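Galactose mutarotase related enzyme (Lactobacillus casei, PDB 3Q1N) probably binds carbohydrates and may act as an isomerase that interconverts sugar anomers, as enzymes of the aldose 1-epimerase (galactose mutarotase-like) family do. Local coordinates at residues Ala76-Asp82 with Phe93-Asn98; Ser135-Ala139 with Gly275-Leu279. Residue numbers count along the deposited sequence, not the author numbering.

Interaction 1: residues Ala76-Asp82 with Phe93-Asn98. With NO3 (nitrate ion), chain B.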
# COMPACT_ATOMS: atom_id res chain seq x y z
N ALA A 76 9.56 -6.15 5.38
CA ALA A 76 10.31 -5.87 4.13
C ALA A 76 10.81 -4.41 4.14
O ALA A 76 11.86 -4.10 3.60
CB ALA A 76 9.44 -6.15 2.89
N ARG A 77 10.01 -3.51 4.70
CA ARG A 77 10.30 -2.10 4.73
C ARG A 77 11.53 -1.84 5.59
O ARG A 77 12.11 -0.75 5.53
CB ARG A 77 9.07 -1.31 5.26
CG ARG A 77 8.71 -1.59 6.73
CD ARG A 77 7.60 -0.65 7.26
NE ARG A 77 7.76 -0.48 8.69
CZ ARG A 77 7.22 0.48 9.45
NH1 ARG A 77 6.40 1.40 8.95
NH2 ARG A 77 7.49 0.51 10.75
N ASP A 78 11.91 -2.81 6.44
CA ASP A 78 13.02 -2.60 7.39
C ASP A 78 14.42 -2.97 6.91
O ASP A 78 15.40 -2.68 7.61
CB ASP A 78 12.75 -3.40 8.66
CG ASP A 78 11.53 -2.89 9.39
OD1 ASP A 78 11.42 -1.65 9.53
OD2 ASP A 78 10.71 -3.74 9.83
N TYR A 79 14.50 -3.64 5.76
CA TYR A 79 15.77 -4.12 5.23
C TYR A 79 16.01 -3.67 3.78
O TYR A 79 15.09 -3.26 3.06
CB TYR A 79 15.87 -5.66 5.33
CG TYR A 79 15.68 -6.15 6.75
CD1 TYR A 79 16.67 -6.00 7.69
CD2 TYR A 79 14.44 -6.68 7.17
CE1 TYR A 79 16.48 -6.39 8.98
CE2 TYR A 79 14.23 -7.05 8.47
CZ TYR A 79 15.23 -6.93 9.38
OH TYR A 79 15.00 -7.33 10.69
N ASP A 80 17.29 -3.63 3.39
CA ASP A 80 17.65 -3.18 2.06
C ASP A 80 17.23 -4.21 1.02
O ASP A 80 17.00 -5.39 1.32
CB ASP A 80 19.17 -2.98 1.94
CG ASP A 80 19.67 -1.71 2.63
OD1 ASP A 80 18.87 -0.90 3.13
OD2 ASP A 80 20.92 -1.56 2.72
N PHE A 81 17.05 -3.71 -0.20
CA PHE A 81 16.89 -4.53 -1.40
C PHE A 81 18.11 -4.32 -2.28
O PHE A 81 18.67 -3.21 -2.33
CB PHE A 81 15.65 -4.09 -2.20
CG PHE A 81 14.32 -4.50 -1.64
CD1 PHE A 81 13.87 -4.03 -0.39
CD2 PHE A 81 13.43 -5.24 -2.43
CE1 PHE A 81 12.57 -4.40 0.08
CE2 PHE A 81 12.15 -5.58 -1.99
CZ PHE A 81 11.70 -5.13 -0.74
N ASP A 82 18.55 -5.37 -2.95
CA ASP A 82 19.64 -5.28 -3.93
C ASP A 82 19.12 -4.70 -5.24
O ASP A 82 18.01 -4.99 -5.64
CB ASP A 82 20.22 -6.66 -4.21
CG ASP A 82 20.98 -7.23 -3.03
OD1 ASP A 82 21.45 -6.47 -2.18
OD2 ASP A 82 21.09 -8.46 -3.01
N PHE A 93 14.51 -4.09 -7.73
CA PHE A 93 14.97 -4.28 -6.36
C PHE A 93 14.59 -5.67 -5.86
O PHE A 93 13.46 -6.10 -6.03
CB PHE A 93 14.29 -3.26 -5.44
CG PHE A 93 14.74 -1.84 -5.64
CD1 PHE A 93 15.85 -1.36 -4.98
CD2 PHE A 93 14.02 -0.97 -6.45
CE1 PHE A 93 16.28 -0.03 -5.11
CE2 PHE A 93 14.43 0.37 -6.62
CZ PHE A 93 15.57 0.86 -5.96
N THR A 94 15.50 -6.35 -5.17
CA THR A 94 15.25 -7.70 -4.73
C THR A 94 15.71 -7.89 -3.30
O THR A 94 16.81 -7.53 -2.94
CB THR A 94 16.00 -8.73 -5.62
OG1 THR A 94 15.65 -8.54 -7.00
CG2 THR A 94 15.59 -10.19 -5.24
N GLN A 95 14.80 -8.42 -2.49
CA GLN A 95 15.09 -8.80 -1.09
C GLN A 95 14.87 -10.30 -0.88
O GLN A 95 13.95 -10.90 -1.41
CB GLN A 95 14.20 -8.01 -0.16
CG GLN A 95 14.51 -8.20 1.31
CD GLN A 95 13.55 -7.45 2.19
OE1 GLN A 95 12.51 -8.04 2.59
NE2 GLN A 95 13.84 -6.19 2.51
N HIS A 96 15.71 -10.89 -0.03
CA HIS A 96 15.55 -12.25 0.44
C HIS A 96 15.50 -12.21 1.98
O HIS A 96 15.79 -11.17 2.61
CB HIS A 96 16.78 -13.08 0.03
CG HIS A 96 16.97 -13.22 -1.45
ND1 HIS A 96 16.37 -14.22 -2.19
CD2 HIS A 96 17.70 -12.49 -2.34
CE1 HIS A 96 16.73 -14.10 -3.47
NE2 HIS A 96 17.49 -13.03 -3.59
N GLN A 97 15.14 -13.34 2.58
CA GLN A 97 15.17 -13.50 4.00
C GLN A 97 16.56 -13.26 4.59
O GLN A 97 17.57 -13.36 3.90
CB GLN A 97 14.67 -14.91 4.39
CG GLN A 97 15.67 -16.06 4.18
CD GLN A 97 16.07 -16.33 2.75
OE1 GLN A 97 15.30 -16.12 1.83
NE2 GLN A 97 17.26 -16.91 2.56
N ASN A 98 16.57 -13.02 5.89
CA ASN A 98 17.80 -12.93 6.65
C ASN A 98 17.58 -13.56 8.04
O ASN A 98 16.46 -13.97 8.38
CB ASN A 98 18.30 -11.48 6.66
CG ASN A 98 17.37 -10.54 7.39
OD1 ASN A 98 17.06 -10.73 8.51
ND2 ASN A 98 16.97 -9.43 6.71
N NO3 B . 4.01 2.02 7.06
O1 NO3 B . 4.94 1.07 6.67
O2 NO3 B . 2.76 2.09 6.50
O3 NO3 B . 4.32 2.91 8.04
O HOH W 1 17.53 -6.73 -7.84
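An antiparallel pairing at the margin of a large sheet in this galactose mutarotase-like beta-sandwich fold joins the start of edge strand 82-84 to strand 90-96, and the Gln95 side chain holds the preceding loop. Asp82 and Thr94 form a hydrogen-bonded pair, Asp82 N to Thr94 O at 2.8 Å and Thr94 N to Asp82 O at 2.9 Å; both side chains lie on one face, where small polar groups suit the solvent. Gln95 extends (t, t) toward the loop, long enough for its amide NE2 to reach Ala76 O at 3.1 Å and, weakly, Asp80 O at 3.5 Å, while Tyr109 takes its OE1. An amide suits this place because it can serve backbone carbonyls and a tyrosine hydroxyl at once. Phe81 CB touches Phe93 CB at 3.6 Å. Farther along, the ND2 of Asn98, the N-cap of helix 99-104, sits over a face of the Tyr79 ring, 3.5 Å from Tyr79 CG. On the Phe81 ring, the CH-pi contact places Gln95 CB 3.6 Å from the centroid, 8° off the normal.

Interaction 2: residues Ser135-Ala139 with Gly275-Leu279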
# COMPACT_ATOMS: atom_id res chain seq x y z
N SER A 135 4.88 -24.58 2.91
CA SER A 135 3.86 -23.70 2.32
C SER A 135 3.94 -22.34 2.99
O SER A 135 3.91 -22.27 4.20
CB SER A 135 2.50 -24.30 2.53
OG SER A 135 2.43 -25.61 1.91
N MSE A 136 4.02 -21.26 2.20
CA MSE A 136 4.26 -19.89 2.71
C MSE A 136 3.04 -19.00 2.54
O MSE A 136 2.64 -18.67 1.43
CB MSE A 136 5.45 -19.29 2.00
CG MSE A 136 5.83 -17.89 2.52
SE MSE A 136 7.31 -17.04 1.64
CE MSE A 136 6.32 -16.19 0.25
N PRO A 137 2.46 -18.56 3.66
CA PRO A 137 1.32 -17.64 3.62
C PRO A 137 1.86 -16.21 3.74
O PRO A 137 2.76 -15.96 4.51
CB PRO A 137 0.49 -18.07 4.80
CG PRO A 137 1.59 -18.55 5.83
CD PRO A 137 2.78 -19.01 5.04
N PHE A 138 1.26 -15.29 2.98
CA PHE A 138 1.72 -13.89 3.06
C PHE A 138 0.64 -12.93 2.63
O PHE A 138 -0.36 -13.31 2.00
CB PHE A 138 2.95 -13.67 2.15
CG PHE A 138 2.60 -13.62 0.69
CD1 PHE A 138 2.44 -14.80 -0.04
CD2 PHE A 138 2.33 -12.43 0.08
CE1 PHE A 138 1.99 -14.76 -1.33
CE2 PHE A 138 1.89 -12.36 -1.23
CZ PHE A 138 1.74 -13.57 -1.97
N ALA A 139 0.84 -11.68 3.03
CA ALA A 139 0.14 -10.53 2.47
C ALA A 139 1.15 -9.56 1.88
O ALA A 139 2.30 -9.50 2.30
CB ALA A 139 -0.74 -9.79 3.56
N GLY A 275 -7.48 -12.71 3.56
CA GLY A 275 -6.66 -11.90 2.66
C GLY A 275 -5.28 -12.47 2.37
O GLY A 275 -4.58 -11.97 1.47
N ASN A 276 -4.82 -13.41 3.18
CA ASN A 276 -3.59 -14.09 2.90
C ASN A 276 -3.69 -15.02 1.68
O ASN A 276 -4.77 -15.54 1.32
CB ASN A 276 -3.02 -14.90 4.12
CG ASN A 276 -2.20 -14.06 5.08
OD1 ASN A 276 -2.13 -12.84 4.97
ND2 ASN A 276 -1.54 -14.75 6.05
N THR A 277 -2.54 -15.18 1.04
CA THR A 277 -2.28 -16.11 -0.03
C THR A 277 -1.25 -17.14 0.45
O THR A 277 -0.22 -16.76 0.98
CB THR A 277 -1.68 -15.39 -1.24
OG1 THR A 277 -2.56 -14.35 -1.68
CG2 THR A 277 -1.46 -16.39 -2.45
N THR A 278 -1.55 -18.43 0.26
CA THR A 278 -0.61 -19.51 0.57
C THR A 278 0.04 -20.05 -0.70
O THR A 278 -0.62 -20.57 -1.58
CB THR A 278 -1.23 -20.66 1.38
OG1 THR A 278 -1.78 -20.14 2.61
CG2 THR A 278 -0.15 -21.76 1.72
N LEU A 279 1.34 -19.89 -0.79
CA LEU A 279 2.09 -20.43 -1.92
C LEU A 279 2.67 -21.79 -1.62
O LEU A 279 3.28 -22.03 -0.59
CB LEU A 279 3.22 -19.46 -2.28
CG LEU A 279 2.82 -18.16 -3.00
CD1 LEU A 279 4.05 -17.20 -3.06
CD2 LEU A 279 2.23 -18.42 -4.36
O HOH W 2 -1.98 -12.23 -0.28
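Short strand 277-279 runs antiparallel beside the start of strand 136-147, the segment axes 4.5 Å apart at closest and 154° between directions. Two hydrogen-bonded pairs flank a non-hydrogen-bonded one. Met136 N to Leu279 O is 3.0 Å and Leu279 N to Met136 O 2.8 Å; Phe138 N to Thr277 O is 2.9 Å and Thr277 N to Phe138 O 3.0 Å. Pro137, which lacks an amide proton, faces Thr278 at the non-hydrogen-bonded position and so costs this pairing nothing.

Side chains alternate between the faces. Met136, a selenomethionine, is extended (t, t) before turning at its last torsion, bringing CE within 4.1 Å of Leu279 CD1. Leu279 (m, t) also meets Phe138, Leu279 CD1 to Phe138 CE1 at 3.6 Å. Phe138 takes the p rotamer, which swings its ring across the neighbouring strand until CE1 is 3.7 Å from Thr277 CB. Unbranched Met136, branched Leu279 and the flat Phe138 ring fill this buried face against Val128; Thr277 (m) beside them shares a water with Phe138, 2.6 Å from Thr277 OG1 and 3.0 Å from Phe138 O. On the face of Pro137, Thr278 (m) puts OG1 3.8 Å from Pro137 CB. Asn276 ND2 binds Trp270 O. Gly275 has a positive phi of 93°, where a side chain would jam against the preceding carbonyl. The whole is a classic antiparallel beta pairing, part of the sheet that also holds strand 251-258 in an aldose 1-epimerase-type beta-sandwich.

Both contacts are partly buried antiparallel pairings, each centred about 17 Å from the centre of the chain, yet they belong to different sheets: interaction 1 to the large antiparallel sheet, interaction 2 to the one that holds strands 136-147 and 251-258. They do not touch, their nearest atoms lying about 8 Å apart. Interaction 1 joins near neighbours in sequence and relies on a single bridge plus a side-chain amide gathering loop carbonyls; interaction 2 joins distant parts of the chain through regular backbone bonds and an apolar cluster. Ala76 and Phe81 of interaction 1 touch Leu111 on the next strand of their own sheet, whereas Met136, Phe138 and Leu279 of interaction 2 pack on Val128 of strand 121-130, which belongs to the other sheet.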